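Local coordinates for protein porin (Acinetobacter baumannii AB307-0294, PDB 5DL7) that probably forms a diffusion channel through the outer membrane, a beta-barrel porin of the OprD family that may carry vanillate and other small solutes, at residues D183-R188 / N400-S405; K208-R213 / G232-N237; Q239-S244 / G272-N277; M308-S313 / F363-L368. One frame throughout, in Å; residues are numbered along the deposited sequence.

Contact 1: residues D183-R188 / N400-S405; sequences DNINHR and NMTFHS
Asn186 and Thr402 hold two loops together through a reciprocal pair of hydrogen bonds, each residue giving its backbone N-H and receiving at its side-chain oxygen. Asn186 N reaches Thr402 OG1 at 2.8 Å and almost straight (171°), while Thr402 N meets Asn186 OD1 at 2.8 Å, close to the direction of the carbonyl bond. In Thr402, OG1 lies beside its own backbone N (chi1 -62°), and acceptor and donor both face Asn186. The Asn186 amide is gripped at both ends, since ND2 binds Asn314. A third bond, more bent, runs from His187 NE2 to Asn400 O over 3.1 Å, with the donor above the carbonyl plane. This is loop-to-loop packing in a beta-barrel porin: residues 183-188 belong to the excursion between strands 181-182 and 193-194, and residues 400-405 to the connection leading into strand 406-418. Met401 SD sits in the plane of the His187 ring, at its edge, 3.9 Å from CD2, and also touches CB of Asn186. The apolar contact across the loops is made by the branch methyl of Ile185: its CG2 approaches Phe403 CE2 at 3.7 Å, the two side chains crossing obliquely. Asn186 also borders this ring: its ND2 stands at the edge of Phe403, near CD2, with amide and ring planes 83° apart.

Contact 2: residues K208-R213 / G232-N237; sequences KDYRLR and GKQPLN
Tyr210 OH donates a short hydrogen bond of 2.6 Å to OE1 of Gln234, and the phenol and amide so joined span the end of a beta hairpin. The hydroxyl lies in the plane of the amide carbonyl, and OE1 in turn lies in the plane of the phenol ring, at its edge, although ring and amide planes are turned 68° from each other. Gln234 delivers this oxygen with an extended chain, CG anti to the backbone N (chi1 -179°). The second polar link is a backbone one, Lys233 N to Asp209 O at 2.9 Å. Together with the Tyr210-Gly232 pairing, an antiparallel non-hydrogen-bonded pair, it belongs to the hairpin of strands 210-219 and 223-235, two adjacent staves of the porin barrel, here at the start of the first and the finish of the second. The Tyr210 ring lies over Gly232: the glycine CA sits above the ring face in a CH-pi contact, 4.1 Å from the centroid and 28° off the normal. CD2 of the ring comes closest to that carbon, at 3.6 Å. The ring also touches Phe242 and Ser244 of strand 240-253, the next strand along. Farther out, the carboxylate of Asp209 and the ring of Pro235 reach toward each other tip to tip, OD2 standing 3.5 Å from CD, while Asp209 CB packs against the Lys233 carbonyl oxygen at 3.4 Å.

Contact 3: residues Q239-S244 / G272-N277; sequences QLNFLS and GLNYQN. With C8E ((hydroxyethyloxy)tri(ethyloxy)octane), chain F.
Asn241 faces Asn274 across two antiparallel strands, and its side chain can be followed outward from the backbone. Asn241 CB lies 4.2 Å from Asn274 CB. CG stands beside the backbone N (chi1 -58°), whereas in Asn274 it is anti to N; even so, the two side chains run alongside each other in the same direction, their amide planes 20° apart. At the tip ND2 donates to Asn274 OD1 over 3.2 Å, the acceptor close to the plane of the Asn241 amide and the donor tilted from the carbonyl plane, while Asn241 OD1 packs against Pro235 of the preceding strand. Asn274 ND2 is bonded to Thr279 OG1, so both polar atoms of that amide are engaged. In the backbone, the same residues form a hydrogen-bonded pair, as do Leu243 and Gly272, with Phe242 and Leu273 the non-hydrogen-bonded pair between them. The pattern is that of neighbouring strands in a porin barrel, 240-253 and 263-275 making one hairpin. On the face bearing Phe242 and Tyr275, CD1 of Leu240 meets Tyr275 CB at 3.9 Å, the side chains crossing at about a right angle. Gln239 lies alongside Tyr275, Gln239 CB 3.9 Å from Tyr275 CE1. Just past the strand, the backbone oxygen of Gln276 accepts a 2.6 Å hydrogen bond from O21 of a detergent molecule, also bound by His278 and Tyr326.

Contact 4: residues M308-S313 / F363-L368; sequences MSSDYS and FKEDSL
Ser310 OG donates a hydrogen bond to Glu365 OE1 at 2.6 Å, on the syn lone pair of that oxygen. The same hydroxyl accepts from Tyr312 N at 3.2 Å, closing an ST turn, so it serves as both donor and acceptor. Glu365 OE1 takes a second bond from Tyr393 OH. The other carboxylate oxygen, OE2, lies over one face of the Tyr312 ring, 3.5 Å above its plane and offset toward the rim, with carboxylate and ring planes stacked 25° apart. In Glu365, CG sits between the backbone N and the carbonyl carbon (chi1 61°), and this methylene packs against Tyr312 CE2 at 3.7 Å. The phenol ends in a 2.6 Å hydrogen bond to Ser367 OG, which lies in the ring plane at its edge; either hydroxyl could be the donor. Ser367 OG also bonds a water, 2.7 Å away, that accepts from Ser309 N, adding an indirect link between the segments to the two direct bonds. Ser309 OG is bonded to Glu408 and Ser391. Within the loop, Asp311 OD1 accepts from Ser313 N in an Asx turn. The buried polar groups belong to a loop that follows strand 278-288 and is fastened by its serine and tyrosine hydroxyls to strand 363-375 of the barrel wall, an arrangement consistent with the inward-folded loops of OprD-family porins.

How the contacts relate
The four contacts fall into two touching pairs. Contacts 1 and 4 have centres about 11 Å apart and are joined by a salt bridge, Arg188 NH1 to Asp311 OD2 at 3.1 Å, with Phe403 CD1 packed on Ser309 O. Contacts 2 and 3 are likewise about 11 Å apart, centre to centre, and share the pairing of strands 223-235 and 240-253, where Gln234 O lies 2.9 Å from Phe242 N. Contacts 1 and 2 lie on opposite sides of the chain's centre, their own centres about 36 Å apart. Contacts 2 and 3 are away from the calcium sites; in contact 1 the Phe403 side chain is about 8 Å from that of calcium-binding Tyr36.

Contact 1: residues D183-R188 / N400-S405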
# COMPACT_ATOMS: atom_id res chain seq x y z
N ASP A 183 11.74 -8.03 1.38
CA ASP A 183 11.99 -8.53 0.03
C ASP A 183 13.33 -7.86 -0.44
O ASP A 183 13.87 -6.91 0.24
CB ASP A 183 10.89 -8.07 -0.89
CG ASP A 183 9.57 -8.87 -0.65
OD1 ASP A 183 9.66 -10.02 -0.35
OD2 ASP A 183 8.55 -8.22 -0.84
N ASN A 184 13.87 -8.40 -1.54
CA ASN A 184 15.10 -7.77 -2.11
C ASN A 184 14.70 -7.23 -3.47
O ASN A 184 14.55 -7.95 -4.42
CB ASN A 184 16.21 -8.80 -2.16
CG ASN A 184 17.61 -8.13 -2.30
OD1 ASN A 184 17.68 -6.92 -1.97
ND2 ASN A 184 18.56 -8.86 -2.76
N ILE A 185 14.45 -5.97 -3.57
CA ILE A 185 13.94 -5.34 -4.80
C ILE A 185 15.15 -4.86 -5.62
O ILE A 185 15.98 -4.10 -5.03
CB ILE A 185 13.01 -4.20 -4.44
CG1 ILE A 185 11.77 -4.82 -3.75
CG2 ILE A 185 12.61 -3.42 -5.66
CD1 ILE A 185 11.08 -3.82 -2.97
N ASN A 186 15.29 -5.29 -6.87
CA ASN A 186 16.44 -4.82 -7.64
C ASN A 186 17.77 -5.04 -6.96
O ASN A 186 18.72 -4.28 -7.17
CB ASN A 186 16.34 -3.35 -8.07
CG ASN A 186 15.05 -3.04 -8.84
OD1 ASN A 186 14.46 -3.92 -9.49
ND2 ASN A 186 14.55 -1.82 -8.71
N HIS A 187 17.89 -6.21 -6.27
CA HIS A 187 19.12 -6.53 -5.55
C HIS A 187 19.65 -5.37 -4.70
O HIS A 187 20.92 -5.25 -4.58
CB HIS A 187 20.16 -7.01 -6.50
CG HIS A 187 19.76 -8.16 -7.37
ND1 HIS A 187 19.72 -9.41 -6.87
CD2 HIS A 187 19.20 -8.25 -8.65
CE1 HIS A 187 19.27 -10.29 -7.76
NE2 HIS A 187 18.93 -9.60 -8.85
N ARG A 188 18.77 -4.68 -4.06
CA ARG A 188 19.06 -3.49 -3.23
C ARG A 188 19.98 -3.79 -2.04
O ARG A 188 20.92 -3.03 -1.67
CB ARG A 188 17.76 -2.88 -2.80
CG ARG A 188 17.78 -1.62 -2.03
CD ARG A 188 16.32 -1.09 -1.95
NE ARG A 188 15.79 -0.75 -3.24
CZ ARG A 188 14.52 -0.40 -3.57
NH1 ARG A 188 13.60 -0.42 -2.63
NH2 ARG A 188 14.10 -0.14 -4.70
N ASN A 400 17.69 -8.96 -14.85
CA ASN A 400 17.64 -9.72 -13.63
C ASN A 400 17.01 -8.85 -12.52
O ASN A 400 17.03 -9.28 -11.33
CB ASN A 400 18.99 -10.19 -13.27
CG ASN A 400 20.02 -9.03 -12.99
OD1 ASN A 400 19.99 -8.03 -13.67
ND2 ASN A 400 20.93 -9.22 -12.06
N MET A 401 16.51 -7.68 -12.81
CA MET A 401 15.94 -6.77 -11.79
C MET A 401 14.48 -7.12 -11.54
O MET A 401 13.92 -8.01 -12.21
CB MET A 401 16.08 -5.35 -12.21
CG MET A 401 17.59 -4.93 -12.26
SD MET A 401 18.41 -5.07 -10.69
CE MET A 401 20.12 -5.30 -11.30
N THR A 402 13.83 -6.44 -10.61
CA THR A 402 12.47 -6.80 -10.19
C THR A 402 11.45 -6.23 -11.09
O THR A 402 10.41 -6.85 -11.31
CB THR A 402 12.30 -6.25 -8.76
OG1 THR A 402 13.25 -6.87 -7.89
CG2 THR A 402 10.88 -6.56 -8.24
N PHE A 403 11.66 -5.04 -11.63
CA PHE A 403 10.61 -4.36 -12.45
C PHE A 403 11.10 -4.28 -13.88
O PHE A 403 12.29 -3.92 -14.14
CB PHE A 403 10.31 -2.99 -11.87
CG PHE A 403 9.80 -3.05 -10.45
CD1 PHE A 403 8.56 -3.69 -10.21
CD2 PHE A 403 10.53 -2.55 -9.41
CE1 PHE A 403 8.03 -3.65 -8.87
CE2 PHE A 403 10.03 -2.60 -8.12
CZ PHE A 403 8.80 -3.21 -7.84
N HIS A 404 10.21 -4.57 -14.81
CA HIS A 404 10.50 -4.65 -16.22
C HIS A 404 9.54 -3.70 -17.00
O HIS A 404 8.43 -3.52 -16.52
CB HIS A 404 10.18 -6.08 -16.67
CG HIS A 404 11.02 -7.09 -15.96
ND1 HIS A 404 12.15 -7.58 -16.53
CD2 HIS A 404 10.85 -7.76 -14.81
CE1 HIS A 404 12.75 -8.41 -15.68
NE2 HIS A 404 12.02 -8.46 -14.59
N SER A 405 9.98 -3.13 -18.06
CA SER A 405 9.12 -2.30 -18.98
C SER A 405 7.86 -3.10 -19.22
O SER A 405 7.95 -4.32 -19.55
CB SER A 405 9.87 -1.95 -20.31
OG SER A 405 11.04 -1.22 -20.00

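Contact 2: residues K208-R213 / G232-N237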
# COMPACT_ATOMS: atom_id res chain seq x y z
N LYS A 208 -5.22 22.08 12.84
CA LYS A 208 -6.42 22.45 12.12
C LYS A 208 -6.43 21.86 10.68
O LYS A 208 -7.38 21.16 10.22
CB LYS A 208 -6.54 24.01 12.10
CG LYS A 208 -7.96 24.40 11.61
CD LYS A 208 -8.24 25.89 11.70
CE LYS A 208 -7.21 26.65 10.92
NZ LYS A 208 -7.54 28.08 11.07
N ASP A 209 -5.33 22.24 10.03
CA ASP A 209 -5.22 21.94 8.62
C ASP A 209 -4.09 20.95 8.29
O ASP A 209 -4.04 20.45 7.16
CB ASP A 209 -4.95 23.19 7.90
CG ASP A 209 -6.15 24.15 7.84
OD1 ASP A 209 -7.35 23.78 8.00
OD2 ASP A 209 -5.82 25.34 7.67
N TYR A 210 -3.30 20.49 9.28
CA TYR A 210 -2.14 19.70 9.09
C TYR A 210 -2.10 18.58 10.09
O TYR A 210 -2.63 18.71 11.23
CB TYR A 210 -0.86 20.44 9.16
CG TYR A 210 -0.55 21.36 8.08
CD1 TYR A 210 -1.19 22.59 7.98
CD2 TYR A 210 0.16 20.90 7.01
CE1 TYR A 210 -0.97 23.41 6.85
CE2 TYR A 210 0.45 21.75 5.96
CZ TYR A 210 -0.16 22.93 5.84
OH TYR A 210 0.03 23.76 4.76
N ARG A 211 -1.50 17.47 9.73
CA ARG A 211 -1.26 16.33 10.62
C ARG A 211 0.23 16.20 10.62
O ARG A 211 0.85 16.11 9.51
CB ARG A 211 -1.96 15.12 10.10
CG ARG A 211 -1.63 13.81 10.82
CD ARG A 211 -2.43 12.60 10.29
NE ARG A 211 -1.97 12.20 8.95
CZ ARG A 211 -2.09 10.97 8.43
NH1 ARG A 211 -2.89 10.11 9.06
NH2 ARG A 211 -1.66 10.70 7.19
N LEU A 212 0.84 15.93 11.76
CA LEU A 212 2.33 15.73 11.91
C LEU A 212 2.51 14.33 12.51
O LEU A 212 1.75 13.95 13.38
CB LEU A 212 2.91 16.72 12.90
CG LEU A 212 2.66 18.16 12.67
CD1 LEU A 212 3.40 19.02 13.72
CD2 LEU A 212 2.87 18.72 11.30
N ARG A 213 3.45 13.47 12.03
CA ARG A 213 3.58 12.13 12.40
C ARG A 213 5.10 11.85 12.59
O ARG A 213 5.98 12.36 11.86
CB ARG A 213 3.07 11.21 11.34
CG ARG A 213 1.57 11.43 11.05
CD ARG A 213 1.01 10.34 10.21
NE ARG A 213 1.57 10.52 8.86
CZ ARG A 213 1.56 9.57 7.87
NH1 ARG A 213 1.04 8.39 8.12
NH2 ARG A 213 1.97 9.80 6.59
N GLY A 232 -1.27 18.06 4.76
CA GLY A 232 -2.24 19.06 5.05
C GLY A 232 -3.08 19.47 3.88
O GLY A 232 -2.85 18.98 2.75
N LYS A 233 -4.10 20.20 4.23
CA LYS A 233 -5.01 20.79 3.24
C LYS A 233 -5.38 22.13 3.83
O LYS A 233 -6.11 22.21 4.84
CB LYS A 233 -6.22 19.89 3.08
CG LYS A 233 -7.27 20.58 2.17
CD LYS A 233 -8.40 19.54 1.91
CE LYS A 233 -9.60 20.13 1.19
NZ LYS A 233 -10.76 19.18 1.39
N GLN A 234 -4.76 23.14 3.30
CA GLN A 234 -4.86 24.42 3.87
C GLN A 234 -5.60 25.37 2.85
O GLN A 234 -5.09 25.60 1.77
CB GLN A 234 -3.44 24.99 4.02
CG GLN A 234 -3.34 26.38 4.64
CD GLN A 234 -1.89 26.86 4.70
OE1 GLN A 234 -0.93 26.18 4.62
NE2 GLN A 234 -1.79 28.11 4.90
N PRO A 235 -6.64 26.03 3.31
CA PRO A 235 -7.33 26.97 2.37
C PRO A 235 -6.47 28.17 2.19
O PRO A 235 -6.16 28.76 3.19
CB PRO A 235 -8.60 27.32 3.10
CG PRO A 235 -8.58 26.67 4.43
CD PRO A 235 -7.43 25.74 4.54
N LEU A 236 -6.16 28.61 0.97
CA LEU A 236 -5.48 29.88 0.67
C LEU A 236 -6.49 31.04 0.49
O LEU A 236 -6.10 32.21 0.60
CB LEU A 236 -4.59 29.79 -0.54
CG LEU A 236 -3.51 28.70 -0.51
CD1 LEU A 236 -2.70 28.59 -1.77
CD2 LEU A 236 -2.61 28.92 0.71
N ASN A 237 -7.72 30.72 0.08
CA ASN A 237 -8.87 31.63 0.06
C ASN A 237 -10.11 30.70 0.01
O ASN A 237 -9.97 29.48 0.17
CB ASN A 237 -8.85 32.57 -1.12
CG ASN A 237 -8.83 31.80 -2.45
OD1 ASN A 237 -9.62 30.87 -2.68
ND2 ASN A 237 -7.98 32.20 -3.30

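Contact 3: residues Q239-S244 / G272-N277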
# COMPACT_ATOMS: atom_id res chain seq x y z
N GLN A 239 -11.86 29.59 -2.32
CA GLN A 239 -11.96 28.64 -3.39
C GLN A 239 -10.67 27.80 -3.68
O GLN A 239 -10.81 26.86 -4.36
CB GLN A 239 -12.20 29.44 -4.64
CG GLN A 239 -13.43 30.28 -4.51
CD GLN A 239 -13.60 31.05 -5.72
OE1 GLN A 239 -12.67 31.60 -6.28
NE2 GLN A 239 -14.80 31.13 -6.13
N LEU A 240 -9.48 28.12 -3.14
CA LEU A 240 -8.28 27.44 -3.50
C LEU A 240 -7.67 26.81 -2.26
O LEU A 240 -7.58 27.47 -1.24
CB LEU A 240 -7.37 28.52 -4.09
CG LEU A 240 -6.00 28.11 -4.57
CD1 LEU A 240 -6.26 27.14 -5.74
CD2 LEU A 240 -5.10 29.27 -5.01
N ASN A 241 -7.35 25.51 -2.34
CA ASN A 241 -6.76 24.79 -1.24
C ASN A 241 -5.36 24.33 -1.68
O ASN A 241 -5.09 24.04 -2.89
CB ASN A 241 -7.59 23.57 -0.86
CG ASN A 241 -8.99 23.92 -0.47
OD1 ASN A 241 -9.14 24.77 0.35
ND2 ASN A 241 -9.97 23.54 -1.28
N PHE A 242 -4.42 24.38 -0.72
CA PHE A 242 -3.02 23.95 -0.94
C PHE A 242 -2.81 22.65 -0.20
O PHE A 242 -3.06 22.54 0.98
CB PHE A 242 -2.09 24.97 -0.39
CG PHE A 242 -0.66 24.46 -0.25
CD1 PHE A 242 0.03 24.07 -1.35
CD2 PHE A 242 -0.07 24.38 0.98
CE1 PHE A 242 1.35 23.49 -1.26
CE2 PHE A 242 1.24 23.86 1.10
CZ PHE A 242 1.93 23.40 -0.04
N LEU A 243 -2.55 21.59 -0.94
CA LEU A 243 -2.46 20.25 -0.40
C LEU A 243 -0.95 19.88 -0.28
O LEU A 243 -0.12 20.18 -1.19
CB LEU A 243 -3.16 19.24 -1.28
CG LEU A 243 -4.59 19.42 -1.79
CD1 LEU A 243 -5.24 18.15 -2.19
CD2 LEU A 243 -5.43 20.17 -0.91
N SER A 244 -0.60 19.10 0.73
CA SER A 244 0.83 18.68 0.94
C SER A 244 0.84 17.33 1.58
O SER A 244 -0.01 16.96 2.39
CB SER A 244 1.66 19.77 1.79
OG SER A 244 0.93 19.88 3.01
N GLY A 272 0.01 20.15 -4.06
CA GLY A 272 -1.05 20.36 -4.99
C GLY A 272 -1.88 21.60 -4.75
O GLY A 272 -1.87 22.17 -3.65
N LEU A 273 -2.43 22.14 -5.83
CA LEU A 273 -3.48 23.16 -5.75
C LEU A 273 -4.78 22.52 -6.19
O LEU A 273 -4.88 22.02 -7.35
CB LEU A 273 -3.08 24.30 -6.68
CG LEU A 273 -1.80 25.07 -6.16
CD1 LEU A 273 -1.47 26.24 -7.06
CD2 LEU A 273 -2.21 25.76 -4.84
N ASN A 274 -5.84 22.73 -5.40
CA ASN A 274 -7.23 22.32 -5.61
C ASN A 274 -8.12 23.48 -5.80
O ASN A 274 -8.15 24.38 -4.94
CB ASN A 274 -7.63 21.45 -4.44
CG ASN A 274 -9.09 21.04 -4.50
OD1 ASN A 274 -9.92 21.75 -3.96
ND2 ASN A 274 -9.46 19.99 -5.22
N TYR A 275 -8.86 23.53 -6.92
CA TYR A 275 -9.68 24.66 -7.33
C TYR A 275 -10.87 24.06 -8.12
O TYR A 275 -10.67 23.37 -9.13
CB TYR A 275 -8.89 25.64 -8.24
CG TYR A 275 -9.65 26.78 -8.68
CD1 TYR A 275 -9.95 27.84 -7.78
CD2 TYR A 275 -10.16 26.82 -9.93
CE1 TYR A 275 -10.69 28.93 -8.22
CE2 TYR A 275 -10.89 27.88 -10.35
CZ TYR A 275 -11.16 28.91 -9.47
OH TYR A 275 -11.91 29.87 -9.97
N GLN A 276 -12.09 24.28 -7.66
CA GLN A 276 -13.31 23.93 -8.40
C GLN A 276 -13.22 22.39 -8.90
O GLN A 276 -13.57 22.05 -10.07
CB GLN A 276 -13.47 24.82 -9.59
CG GLN A 276 -13.76 26.25 -9.20
CD GLN A 276 -14.31 27.07 -10.29
OE1 GLN A 276 -14.50 26.62 -11.40
NE2 GLN A 276 -14.62 28.34 -9.98
N ASN A 277 -12.83 21.55 -8.02
CA ASN A 277 -12.83 20.06 -8.14
C ASN A 277 -11.70 19.56 -9.05
O ASN A 277 -11.50 18.39 -9.16
CB ASN A 277 -14.18 19.70 -8.70
CG ASN A 277 -15.26 19.87 -7.62
OD1 ASN A 277 -15.00 19.55 -6.51
ND2 ASN A 277 -16.37 20.02 -8.01
C1 C8E F . -17.51 9.91 -19.03
C2 C8E F . -16.38 10.93 -18.93
C3 C8E F . -14.98 10.32 -18.65
C4 C8E F . -13.95 11.46 -18.72
C5 C8E F . -12.51 11.12 -18.46
C6 C8E F . -11.52 12.14 -18.92
C7 C8E F . -11.53 13.30 -18.02
C8 C8E F . -10.47 14.19 -18.38
O9 C8E F . -11.03 15.00 -17.38
C10 C8E F . -10.91 16.34 -16.92
C11 C8E F . -12.34 16.72 -16.99
O12 C8E F . -12.78 18.01 -16.51
C13 C8E F . -13.19 19.04 -17.49
C14 C8E F . -14.21 20.05 -16.92
O15 C8E F . -13.78 21.46 -16.88
C16 C8E F . -14.57 22.28 -15.99
C17 C8E F . -13.96 23.69 -15.75
O18 C8E F . -13.41 24.12 -14.48
C19 C8E F . -14.29 24.11 -13.30
C20 C8E F . -15.07 22.78 -13.17
O21 C8E F . -15.42 22.18 -11.92

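Contact 4: residues M308-S313 / F363-L368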
# COMPACT_ATOMS: atom_id res chain seq x y z
N MET A 308 2.21 2.17 -10.00
CA MET A 308 1.75 0.84 -10.29
C MET A 308 2.92 -0.13 -10.53
O MET A 308 2.88 -1.29 -10.06
CB MET A 308 0.75 0.81 -11.40
CG MET A 308 -0.52 1.52 -10.95
SD MET A 308 -1.57 1.86 -12.47
CE MET A 308 -1.87 0.25 -13.12
N SER A 309 3.92 0.31 -11.31
CA SER A 309 4.77 -0.66 -12.02
C SER A 309 6.23 -0.66 -11.45
O SER A 309 7.03 -1.42 -12.01
CB SER A 309 4.84 -0.37 -13.52
OG SER A 309 3.51 -0.41 -14.04
N SER A 310 6.53 0.18 -10.45
CA SER A 310 7.84 0.19 -9.79
C SER A 310 7.65 0.88 -8.46
O SER A 310 6.74 1.70 -8.30
CB SER A 310 8.86 1.03 -10.61
OG SER A 310 10.15 1.27 -9.95
N ASP A 311 8.62 0.71 -7.57
CA ASP A 311 8.66 1.41 -6.31
C ASP A 311 9.32 2.77 -6.33
O ASP A 311 9.13 3.51 -5.33
CB ASP A 311 9.11 0.53 -5.18
CG ASP A 311 10.49 0.26 -5.11
OD1 ASP A 311 11.39 0.82 -5.82
OD2 ASP A 311 10.89 -0.14 -4.01
N TYR A 312 10.08 3.09 -7.37
CA TYR A 312 10.76 4.42 -7.49
C TYR A 312 11.60 4.77 -6.29
O TYR A 312 11.93 5.93 -6.09
CB TYR A 312 9.75 5.53 -7.85
CG TYR A 312 9.31 5.52 -9.28
CD1 TYR A 312 8.26 4.78 -9.64
CD2 TYR A 312 9.86 6.32 -10.18
CE1 TYR A 312 7.84 4.69 -10.99
CE2 TYR A 312 9.49 6.32 -11.50
CZ TYR A 312 8.47 5.52 -11.91
OH TYR A 312 8.07 5.41 -13.24
N SER A 313 12.12 3.75 -5.56
CA SER A 313 12.79 3.90 -4.27
C SER A 313 14.24 3.39 -4.28
O SER A 313 14.77 3.01 -3.18
CB SER A 313 11.94 3.28 -3.12
OG SER A 313 10.59 3.90 -3.09
N PHE A 363 20.86 4.28 -14.11
CA PHE A 363 19.66 3.84 -14.75
C PHE A 363 18.51 4.90 -14.56
O PHE A 363 18.63 5.87 -13.82
CB PHE A 363 19.26 2.42 -14.25
CG PHE A 363 20.34 1.39 -14.47
CD1 PHE A 363 20.44 0.83 -15.71
CD2 PHE A 363 21.38 1.23 -13.54
CE1 PHE A 363 21.40 -0.08 -16.10
CE2 PHE A 363 22.37 0.27 -13.87
CZ PHE A 363 22.38 -0.32 -15.11
N LYS A 364 17.45 4.62 -15.33
CA LYS A 364 16.31 5.53 -15.38
C LYS A 364 15.06 4.74 -15.58
O LYS A 364 15.03 3.59 -16.15
CB LYS A 364 16.55 6.71 -16.40
CG LYS A 364 16.65 6.28 -17.77
CD LYS A 364 17.13 7.42 -18.65
CE LYS A 364 17.22 6.74 -20.04
NZ LYS A 364 17.65 7.67 -21.02
N GLU A 365 13.91 5.34 -15.16
CA GLU A 365 12.57 4.71 -15.37
C GLU A 365 11.49 5.76 -15.44
O GLU A 365 11.69 6.86 -14.89
CB GLU A 365 12.24 3.66 -14.27
CG GLU A 365 12.21 4.33 -12.92
CD GLU A 365 12.06 3.35 -11.73
OE1 GLU A 365 11.46 2.28 -11.92
OE2 GLU A 365 12.27 3.74 -10.51
N ASP A 366 10.41 5.46 -16.10
CA ASP A 366 9.28 6.42 -16.15
C ASP A 366 7.97 5.71 -16.27
O ASP A 366 7.89 4.57 -16.74
CB ASP A 366 9.47 7.57 -17.09
CG ASP A 366 9.34 7.27 -18.58
OD1 ASP A 366 9.28 6.09 -18.99
OD2 ASP A 366 9.31 8.25 -19.41
N SER A 367 6.94 6.38 -15.81
CA SER A 367 5.55 5.85 -15.87
C SER A 367 4.57 6.95 -16.25
O SER A 367 4.60 8.02 -15.60
CB SER A 367 5.12 5.45 -14.45
OG SER A 367 5.78 4.32 -13.92
N LEU A 368 3.72 6.62 -17.17
CA LEU A 368 2.49 7.43 -17.47
C LEU A 368 1.30 6.60 -17.05
O LEU A 368 1.12 5.52 -17.58
CB LEU A 368 2.39 7.88 -18.94
CG LEU A 368 1.14 8.73 -19.30
CD1 LEU A 368 1.19 10.08 -18.44
CD2 LEU A 368 1.26 8.96 -20.78
O HOH W 1 3.67 2.91 -13.06